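Local coordinates for protein B- and T-lymphocyte attenuator (Mus musculus, PDB 1XAU) that acts as an inhibitory receptor on lymphocytes, damping antigen receptor signalling through the phosphatases SHP-1 and SHP-2 and interacting with the herpesvirus entry mediator TNFRSF14, at residues C12-R20 and C36-V47. Numbering follows the deposited sequence.
Sequences CEVQLNIKR and CPVKYCVHRPNV
Gln-15 and Lys-39 form an antiparallel hydrogen-bonded pair, each backbone N reaching the other's O at 2.9 Å, and a third bond, Asn-17 N to Pro-37 O, is nearly straight at 176°. The neighbouring non-hydrogen-bonded pair, Leu-16 with Val-38, turns its side chains to the interior: Leu-16 CD2 lies 3.9 Å from both Val-38 CG1 and Val-38 CG2, and 4.1 Å from Cys-36 SG, which is itself joined to Cys-96 of the facing sheet. Val-14 extends this apolar layer, bringing CG2 to within 4.0 Å of Tyr-40 CB while CG1, the other methyl, packs against CG of the Pro-45 ring. On the opposite face Lys-39 runs alongside Gln-15, its CD 3.6 Å from Gln-15 OE1; the chain is extended to CE, then bends at chi4 (-53°), bringing NZ to 3.2 Å from Cys-12 SG. That sulfur is covalently bonded to Cys-41 SG, a disulfide that ties the N-terminal end of the modelled chain to the residues just beyond strand 32-39. The pairing illustrates how an immunoglobulin beta-sandwich completes a sheet: a short edge strand, 15-16, joins strand 32-39, its inward Leu-16 meets the core around the inter-sheet Cys-36–Cys-96 disulfide, and a second disulfide fastens the margin of this extracellular domain.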
# COMPACT_ATOMS: atom_id res chain seq x y z
N CYS A 12 3.84 13.24 -18.45
CA CYS A 12 3.57 11.95 -17.69
C CYS A 12 4.83 11.58 -16.88
O CYS A 12 5.95 11.67 -17.38
CB CYS A 12 3.21 10.83 -18.71
SG CYS A 12 2.66 9.24 -17.99
N GLU A 13 4.66 11.21 -15.60
CA GLU A 13 5.79 10.83 -14.74
C GLU A 13 5.18 9.71 -13.88
O GLU A 13 3.97 9.74 -13.65
CB GLU A 13 6.27 12.02 -13.85
CG GLU A 13 5.13 12.83 -13.19
CD GLU A 13 5.62 13.83 -12.09
OE1 GLU A 13 6.49 13.45 -11.25
OE2 GLU A 13 5.11 14.97 -12.05
N VAL A 14 5.97 8.72 -13.46
CA VAL A 14 5.39 7.61 -12.65
C VAL A 14 5.18 8.17 -11.25
O VAL A 14 6.09 8.77 -10.67
CB VAL A 14 6.35 6.39 -12.57
CG1 VAL A 14 5.88 5.39 -11.51
CG2 VAL A 14 6.41 5.67 -13.99
N GLN A 15 3.97 8.01 -10.71
CA GLN A 15 3.73 8.54 -9.38
C GLN A 15 2.95 7.54 -8.55
O GLN A 15 2.12 6.83 -9.10
CB GLN A 15 2.83 9.76 -9.46
CG GLN A 15 3.25 10.82 -10.35
CD GLN A 15 2.40 12.07 -10.15
OE1 GLN A 15 1.18 12.10 -10.46
NE2 GLN A 15 3.04 13.12 -9.60
N LEU A 16 3.15 7.57 -7.24
CA LEU A 16 2.37 6.70 -6.30
C LEU A 16 1.55 7.75 -5.53
O LEU A 16 2.11 8.66 -4.88
CB LEU A 16 3.36 5.95 -5.39
CG LEU A 16 4.32 5.06 -6.13
CD1 LEU A 16 5.19 4.30 -5.11
CD2 LEU A 16 3.58 4.05 -7.02
N ASN A 17 0.23 7.63 -5.67
CA ASN A 17 -0.66 8.65 -5.20
C ASN A 17 -1.59 8.43 -4.00
O ASN A 17 -2.75 8.79 -4.03
CB ASN A 17 -1.46 9.15 -6.42
CG ASN A 17 -0.59 9.95 -7.42
OD1 ASN A 17 0.44 10.50 -7.05
ND2 ASN A 17 -1.02 10.04 -8.69
N ILE A 18 -1.06 7.85 -2.94
CA ILE A 18 -1.85 7.74 -1.71
C ILE A 18 -1.94 9.23 -1.27
O ILE A 18 -0.95 9.95 -1.38
CB ILE A 18 -1.03 6.96 -0.68
CG1 ILE A 18 -1.04 5.48 -1.08
CG2 ILE A 18 -1.56 7.18 0.79
CD1 ILE A 18 -0.19 4.60 -0.15
N LYS A 19 -3.10 9.68 -0.80
CA LYS A 19 -3.21 11.08 -0.33
C LYS A 19 -2.44 11.32 0.94
O LYS A 19 -2.38 10.44 1.80
CB LYS A 19 -4.67 11.42 -0.05
CG LYS A 19 -5.39 11.93 -1.30
CD LYS A 19 -6.84 12.34 -0.97
CE LYS A 19 -6.98 13.87 -0.93
NZ LYS A 19 -6.50 14.53 -2.25
N ARG A 20 -1.88 12.52 1.07
CA ARG A 20 -1.10 12.88 2.25
C ARG A 20 -1.98 12.79 3.50
O ARG A 20 -3.15 13.05 3.43
CB ARG A 20 -0.59 14.31 2.13
CG ARG A 20 0.59 14.62 3.03
CD ARG A 20 0.82 16.16 3.06
NE ARG A 20 2.09 16.57 2.46
CZ ARG A 20 3.29 16.15 2.87
NH1 ARG A 20 3.39 15.30 3.90
NH2 ARG A 20 4.40 16.56 2.23
N CYS A 36 -3.09 1.87 -3.25
CA CYS A 36 -2.01 2.78 -3.71
C CYS A 36 -2.28 3.10 -5.18
O CYS A 36 -1.95 2.30 -6.03
CB CYS A 36 -0.70 2.04 -3.51
SG CYS A 36 0.82 2.65 -4.31
N PRO A 37 -2.93 4.23 -5.48
CA PRO A 37 -3.20 4.58 -6.90
C PRO A 37 -1.82 4.77 -7.60
O PRO A 37 -0.90 5.36 -7.02
CB PRO A 37 -3.94 5.90 -6.78
CG PRO A 37 -4.62 5.84 -5.52
CD PRO A 37 -3.55 5.24 -4.59
N VAL A 38 -1.66 4.29 -8.81
CA VAL A 38 -0.38 4.40 -9.52
C VAL A 38 -0.55 5.01 -10.89
O VAL A 38 -1.32 4.44 -11.73
CB VAL A 38 0.29 3.00 -9.72
CG1 VAL A 38 1.69 3.12 -10.32
CG2 VAL A 38 0.37 2.25 -8.31
N LYS A 39 0.10 6.14 -11.11
CA LYS A 39 0.07 6.77 -12.44
C LYS A 39 1.36 6.33 -13.18
O LYS A 39 2.45 6.46 -12.67
CB LYS A 39 0.08 8.31 -12.33
CG LYS A 39 0.05 9.01 -13.71
CD LYS A 39 0.21 10.55 -13.53
CE LYS A 39 -0.05 11.32 -14.82
NZ LYS A 39 0.78 10.84 -15.99
N TYR A 40 1.26 5.76 -14.37
CA TYR A 40 2.49 5.37 -15.05
C TYR A 40 2.27 5.66 -16.52
O TYR A 40 1.12 5.94 -16.90
CB TYR A 40 2.90 3.92 -14.77
CG TYR A 40 1.91 2.89 -15.20
CD1 TYR A 40 1.96 2.32 -16.48
CD2 TYR A 40 0.95 2.44 -14.31
CE1 TYR A 40 1.04 1.30 -16.85
CE2 TYR A 40 0.07 1.45 -14.64
CZ TYR A 40 0.12 0.87 -15.92
OH TYR A 40 -0.77 -0.15 -16.16
N CYS A 41 3.34 5.64 -17.29
CA CYS A 41 3.31 6.05 -18.68
C CYS A 41 3.24 4.95 -19.70
O CYS A 41 2.40 5.03 -20.58
CB CYS A 41 4.49 6.99 -18.94
SG CYS A 41 4.45 8.30 -17.63
N VAL A 42 4.08 3.95 -19.59
CA VAL A 42 4.03 2.89 -20.57
C VAL A 42 3.82 1.59 -19.82
O VAL A 42 2.70 1.09 -19.79
CB VAL A 42 5.31 2.95 -21.41
CG1 VAL A 42 5.35 1.78 -22.39
CG2 VAL A 42 5.28 4.26 -22.17
N HIS A 43 4.85 1.08 -19.17
CA HIS A 43 4.72 -0.18 -18.46
C HIS A 43 4.47 -0.00 -16.97
O HIS A 43 4.95 0.95 -16.40
CB HIS A 43 5.97 -0.98 -18.69
CG HIS A 43 6.13 -1.37 -20.12
ND1 HIS A 43 7.27 -1.08 -20.85
CD2 HIS A 43 5.27 -2.00 -20.96
CE1 HIS A 43 7.09 -1.53 -22.09
NE2 HIS A 43 5.90 -2.09 -22.18
N ARG A 44 3.72 -0.93 -16.41
CA ARG A 44 3.34 -0.88 -14.99
C ARG A 44 4.55 -1.19 -14.14
O ARG A 44 5.30 -2.19 -14.34
CB ARG A 44 2.18 -1.87 -14.76
CG ARG A 44 1.49 -1.72 -13.44
CD ARG A 44 0.16 -2.50 -13.57
NE ARG A 44 0.49 -3.88 -13.27
CZ ARG A 44 -0.40 -4.88 -13.28
NH1 ARG A 44 -1.68 -4.62 -13.58
NH2 ARG A 44 0.03 -6.13 -13.05
N PRO A 45 4.81 -0.33 -13.18
CA PRO A 45 5.99 -0.60 -12.32
C PRO A 45 5.75 -1.78 -11.33
O PRO A 45 4.63 -2.13 -11.13
CB PRO A 45 6.16 0.73 -11.54
CG PRO A 45 4.83 1.33 -11.59
CD PRO A 45 4.27 1.02 -12.97
N ASN A 46 6.81 -2.38 -10.77
CA ASN A 46 6.66 -3.48 -9.79
C ASN A 46 6.61 -2.64 -8.50
O ASN A 46 7.60 -2.04 -8.10
CB ASN A 46 7.91 -4.37 -9.73
CG ASN A 46 7.78 -5.51 -8.70
OD1 ASN A 46 6.74 -5.69 -8.02
ND2 ASN A 46 8.82 -6.34 -8.62
N VAL A 47 5.47 -2.62 -7.87
CA VAL A 47 5.33 -1.81 -6.67
C VAL A 47 5.31 -2.71 -5.45
O VAL A 47 4.76 -3.81 -5.55
CB VAL A 47 4.00 -1.11 -6.72
CG1 VAL A 47 3.81 -0.22 -5.42
CG2 VAL A 47 3.96 -0.19 -7.99